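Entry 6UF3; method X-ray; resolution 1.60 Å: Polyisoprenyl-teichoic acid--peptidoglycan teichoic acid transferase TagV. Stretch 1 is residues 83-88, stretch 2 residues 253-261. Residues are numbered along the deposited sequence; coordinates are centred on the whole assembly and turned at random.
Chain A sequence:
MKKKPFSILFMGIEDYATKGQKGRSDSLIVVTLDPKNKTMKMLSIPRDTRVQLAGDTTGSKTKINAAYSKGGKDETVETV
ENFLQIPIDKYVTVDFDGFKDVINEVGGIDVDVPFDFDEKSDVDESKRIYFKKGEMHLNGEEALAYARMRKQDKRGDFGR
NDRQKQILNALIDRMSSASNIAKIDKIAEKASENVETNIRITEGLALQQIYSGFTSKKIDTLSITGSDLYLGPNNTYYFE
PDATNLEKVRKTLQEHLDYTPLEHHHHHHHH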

ATOM      1  N   PHE A  83      -6.496  -8.798 -11.043  1.00 19.45           N
ATOM      2  CA  PHE A  83      -6.414  -7.505 -11.708  1.00 21.52           C
ATOM      3  C   PHE A  83      -5.042  -7.280 -12.335  1.00 19.73           C
ATOM      4  O   PHE A  83      -4.945  -6.811 -13.480  1.00 21.81           O
ATOM      5  CB  PHE A  83      -6.738  -6.402 -10.701  1.00 17.75           C
ATOM      6  CG  PHE A  83      -6.722  -5.025 -11.284  1.00 19.81           C
ATOM      7  CD1 PHE A  83      -7.612  -4.664 -12.276  1.00 21.58           C
ATOM      8  CD2 PHE A  83      -5.819  -4.080 -10.823  1.00 19.66           C
ATOM      9  CE1 PHE A  83      -7.596  -3.389 -12.807  1.00 25.81           C
ATOM     10  CE2 PHE A  83      -5.802  -2.807 -11.352  1.00 23.27           C
ATOM     11  CZ  PHE A  83      -6.689  -2.464 -12.347  1.00 24.23           C
ATOM     12  N   LEU A  84      -3.973  -7.607 -11.604  1.00 20.33           N
ATOM     13  CA  LEU A  84      -2.618  -7.353 -12.085  1.00 19.18           C
ATOM     14  C   LEU A  84      -2.001  -8.549 -12.789  1.00 23.86           C
ATOM     15  O   LEU A  84      -0.895  -8.418 -13.335  1.00 22.41           O
ATOM     16  CB  LEU A  84      -1.703  -6.940 -10.920  1.00 19.23           C
ATOM     17  CG  LEU A  84      -2.099  -5.654 -10.195  1.00 21.35           C
ATOM     18  CD1 LEU A  84      -1.158  -5.330  -9.010  1.00 18.44           C
ATOM     19  CD2 LEU A  84      -2.198  -4.492 -11.172  1.00 23.82           C
ATOM     20  N   GLN A  85      -2.671  -9.703 -12.766  1.00 27.04           N
ATOM     21  CA  GLN A  85      -2.181 -10.922 -13.401  1.00 28.08           C
ATOM     22  C   GLN A  85      -0.769 -11.251 -12.924  1.00 27.35           C
ATOM     23  O   GLN A  85       0.113 -11.604 -13.703  1.00 28.64           O
ATOM     24  CB  GLN A  85      -2.252 -10.817 -14.924  1.00 30.41           C
ATOM     25  CG  GLN A  85      -3.665 -10.925 -15.441  1.00 31.69           C
ATOM     26  CD  GLN A  85      -4.252 -12.300 -15.218  1.00 43.54           C
ATOM     27  OE1 GLN A  85      -3.855 -13.267 -15.869  1.00 48.15           O
ATOM     28  NE2 GLN A  85      -5.207 -12.395 -14.303  1.00 43.68           N
ATOM     29  N   ILE A  86      -0.565 -11.116 -11.618  1.00 25.55           N
ATOM     30  CA  ILE A  86       0.671 -11.548 -10.962  1.00 24.98           C
ATOM     31  C   ILE A  86       0.301 -12.248  -9.668  1.00 23.80           C
ATOM     32  O   ILE A  86      -0.785 -12.033  -9.115  1.00 24.80           O
ATOM     33  CB  ILE A  86       1.630 -10.373 -10.674  1.00 26.96           C
ATOM     34  CG1 ILE A  86       0.965  -9.299  -9.800  1.00 22.98           C
ATOM     35  CG2 ILE A  86       2.207  -9.802 -11.972  1.00 27.46           C
ATOM     36  CD1 ILE A  86       1.967  -8.459  -8.993  1.00 23.12           C
ATOM     37  N   PRO A  87       1.173 -13.114  -9.171  1.00 25.08           N
ATOM     38  CA  PRO A  87       0.970 -13.646  -7.824  1.00 23.01           C
ATOM     39  C   PRO A  87       1.326 -12.609  -6.774  1.00 21.53           C
ATOM     40  O   PRO A  87       2.235 -11.794  -6.954  1.00 24.38           O
ATOM     41  CB  PRO A  87       1.919 -14.850  -7.772  1.00 29.15           C
ATOM     42  CG  PRO A  87       2.943 -14.578  -8.792  1.00 34.13           C
ATOM     43  CD  PRO A  87       2.322 -13.731  -9.855  1.00 27.65           C
ATOM     44  N   ILE A  88       0.604 -12.657  -5.656  1.00 21.21           N
ATOM     45  CA  ILE A  88       0.867 -11.808  -4.498  1.00 20.10           C
ATOM     46  C   ILE A  88       1.436 -12.733  -3.425  1.00 20.92           C
ATOM     47  O   ILE A  88       0.709 -13.504  -2.789  1.00 19.95           O
ATOM     48  CB  ILE A  88      -0.390 -11.074  -4.000  1.00 18.75           C
ATOM     49  CG1 ILE A  88      -0.843  -9.987  -4.985  1.00 22.52           C
ATOM     50  CG2 ILE A  88      -0.160 -10.485  -2.590  1.00 25.75           C
ATOM     51  CD1 ILE A  88       0.210  -8.907  -5.277  1.00 23.75           C
ATOM     52  N   LEU A 253       5.233  -5.722 -14.458  1.00 20.95           N
ATOM     53  CA  LEU A 253       5.338  -6.422 -13.175  1.00 21.24           C
ATOM     54  C   LEU A 253       5.701  -7.890 -13.374  1.00 20.99           C
ATOM     55  O   LEU A 253       6.516  -8.444 -12.627  1.00 22.38           O
ATOM     56  CB  LEU A 253       4.025  -6.298 -12.401  1.00 21.06           C
ATOM     57  CG  LEU A 253       3.654  -4.884 -11.961  1.00 20.59           C
ATOM     58  CD1 LEU A 253       2.344  -4.865 -11.208  1.00 28.59           C
ATOM     59  CD2 LEU A 253       4.781  -4.259 -11.125  1.00 24.60           C
ATOM     60  N   GLN A 254       5.099  -8.533 -14.376  1.00 21.24           N
ATOM     61  CA  GLN A 254       5.438  -9.912 -14.713  1.00 21.64           C
ATOM     62  C   GLN A 254       6.913 -10.064 -15.044  1.00 25.93           C
ATOM     63  O   GLN A 254       7.577 -10.992 -14.564  1.00 28.60           O
ATOM     64  CB  GLN A 254       4.581 -10.375 -15.892  1.00 24.25           C
ATOM     65  CG  GLN A 254       3.143 -10.607 -15.502  1.00 23.55           C
ATOM     66  CD  GLN A 254       2.213 -10.624 -16.691  1.00 29.14           C
ATOM     67  OE1 GLN A 254       2.639 -10.476 -17.849  1.00 28.01           O
ATOM     68  NE2 GLN A 254       0.926 -10.825 -16.420  1.00 26.46           N
ATOM     69  N   GLU A 255       7.444  -9.169 -15.885  1.00 28.24           N
ATOM     70  CA  GLU A 255       8.862  -9.236 -16.221  1.00 27.74           C
ATOM     71  C   GLU A 255       9.722  -9.032 -14.983  1.00 29.60           C
ATOM     72  O   GLU A 255      10.726  -9.732 -14.798  1.00 29.52           O
ATOM     73  CB  GLU A 255       9.199  -8.201 -17.297  1.00 29.69           C
ATOM     74  N   HIS A 256       9.340  -8.089 -14.117  1.00 22.84           N
ATOM     75  CA  HIS A 256      10.132  -7.863 -12.912  1.00 22.63           C
ATOM     76  C   HIS A 256      10.141  -9.104 -12.031  1.00 25.72           C
ATOM     77  O   HIS A 256      11.167  -9.443 -11.432  1.00 26.61           O
ATOM     78  CB  HIS A 256       9.596  -6.658 -12.145  1.00 23.10           C
ATOM     79  CG  HIS A 256      10.521  -6.176 -11.068  1.00 22.09           C
ATOM     80  ND1 HIS A 256      10.092  -5.891  -9.789  1.00 20.41           N
ATOM     81  CD2 HIS A 256      11.855  -5.947 -11.077  1.00 27.14           C
ATOM     82  CE1 HIS A 256      11.119  -5.491  -9.061  1.00 21.85           C
ATOM     83  NE2 HIS A 256      12.201  -5.518  -9.819  1.00 22.66           N
ATOM     84  N   LEU A 257       9.018  -9.819 -11.975  1.00 24.57           N
ATOM     85  CA  LEU A 257       8.895 -11.001 -11.132  1.00 25.58           C
ATOM     86  C   LEU A 257       9.364 -12.284 -11.806  1.00 30.91           C
ATOM     87  O   LEU A 257       9.336 -13.341 -11.166  1.00 31.03           O
ATOM     88  CB  LEU A 257       7.436 -11.172 -10.679  1.00 19.76           C
ATOM     89  CG  LEU A 257       6.844 -10.112  -9.750  1.00 18.56           C
ATOM     90  CD1 LEU A 257       5.324 -10.296  -9.619  1.00 20.81           C
ATOM     91  CD2 LEU A 257       7.469 -10.171  -8.357  1.00 21.06           C
ATOM     92  N   ASP A 258       9.797 -12.225 -13.069  1.00 31.98           N
ATOM     93  CA  ASP A 258      10.146 -13.424 -13.835  1.00 39.38           C
ATOM     94  C   ASP A 258       8.965 -14.392 -13.897  1.00 34.57           C
ATOM     95  O   ASP A 258       9.127 -15.610 -13.808  1.00 38.43           O
ATOM     96  CB  ASP A 258      11.388 -14.118 -13.262  1.00 46.64           C
ATOM     97  CG  ASP A 258      12.630 -13.247 -13.336  1.00 56.71           C
ATOM     98  OD1 ASP A 258      12.713 -12.406 -14.254  1.00 60.80           O
ATOM     99  OD2 ASP A 258      13.527 -13.409 -12.480  1.00 58.82           O
ATOM    100  N   TYR A 259       7.763 -13.841 -14.048  1.00 32.02           N
ATOM    101  CA  TYR A 259       6.527 -14.612 -14.058  1.00 33.31           C
ATOM    102  C   TYR A 259       5.829 -14.395 -15.394  1.00 43.05           C
ATOM    103  O   TYR A 259       5.598 -13.252 -15.800  1.00 45.78           O
ATOM    104  CB  TYR A 259       5.619 -14.200 -12.884  1.00 36.47           C
ATOM    105  CG  TYR A 259       4.225 -14.808 -12.886  1.00 38.86           C
ATOM    106  CD1 TYR A 259       3.989 -16.062 -12.328  1.00 32.63           C
ATOM    107  CD2 TYR A 259       3.143 -14.119 -13.430  1.00 39.14           C
ATOM    108  CE1 TYR A 259       2.719 -16.615 -12.324  1.00 36.42           C
ATOM    109  CE2 TYR A 259       1.871 -14.669 -13.433  1.00 39.96           C
ATOM    110  CZ  TYR A 259       1.665 -15.916 -12.880  1.00 36.64           C
ATOM    111  OH  TYR A 259       0.397 -16.460 -12.883  1.00 40.95           O
ATOM    112  N   THR A 260       5.511 -15.486 -16.083  1.00 47.20           N
ATOM    113  CA  THR A 260       4.771 -15.400 -17.335  1.00 56.67           C
ATOM    114  C   THR A 260       3.363 -15.927 -17.114  1.00 61.25           C
ATOM    115  O   THR A 260       3.204 -17.071 -16.668  1.00 63.02           O
ATOM    116  CB  THR A 260       5.472 -16.187 -18.441  1.00 59.39           C
ATOM    117  OG1 THR A 260       5.229 -17.588 -18.264  1.00 61.83           O
ATOM    118  CG2 THR A 260       6.974 -15.929 -18.410  1.00 55.06           C
ATOM    119  N   PRO A 261       2.312 -15.145 -17.397  1.00 62.50           N
ATOM    120  CA  PRO A 261       0.944 -15.605 -17.138  1.00 63.55           C
ATOM    121  C   PRO A 261       0.540 -16.766 -18.041  1.00 67.73           C
ATOM    122  O   PRO A 261       1.125 -16.901 -19.116  1.00 71.75           O
ATOM    123  CB  PRO A 261       0.102 -14.364 -17.436  1.00 63.57           C
ATOM    124  CG  PRO A 261       0.902 -13.619 -18.447  1.00 64.76           C
ATOM    125  CD  PRO A 261       2.337 -13.825 -18.047  1.00 63.79           C
TER

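Residues 83-84 end a helix, and after a turn at Gln 85 the chain runs on extended from Ile 86 past the last turn of a second helix and the tail that follows it, with touching residues at least 167 apart in sequence. The backbones come closest at Ile 86 CA and Gln 254 CA, 6.3 Å apart, and at Gln 85 CA and Pro 261 CA, 6.8 Å. Together the two stretches bury 383 Å². Phe 83 lies out of reach, and contact begins with Leu 84, whose CD1 packs 4.2 Å from CD1 of Leu 253, an apolar pairing between two buried leucines.

Gln 85 is the first residue to leave helical geometry, with positive phi (53°). Its carbonyl accepts from the side-chain amide of Gln 254: Gln 254 NE2 donates to Gln 85 O at 2.9 Å with a nearly linear N-H...O angle of 167°. This is the one hydrogen bond between the stretches. Gln 85 O also sits at the edge of the Tyr 259 ring, 3.5 Å from Tyr 259 CE2, while Gln 85 OE1 lies 4.4 Å from CB of Pro 261.

Ile 86 has the largest area covered by the opposing stretch. Ile 86 CG2 lies 4.0 Å from CB of Leu 253 and 3.7 Å from CG of Gln 254, so the aliphatic part of the glutamine joins the apolar packing while its amide serves the backbone. CB of Ile 86 approaches CD1 of Leu 257 at 3.8 Å.

Pro 87 then covers one face of Tyr 259. Pro 87 CD stands 3.5 Å from the centroid of the Tyr 259 ring and only 3° off the normal, a CH-pi contact in which the polarised C-H next to the proline nitrogen meets the pi cloud. The tyrosine follows a Schellman motif at Asp 258, where Tyr 259 N bonds back to Gln 254 O at 2.9 Å. Ile 88 directs its CA-to-CB bond away, and the contact ends.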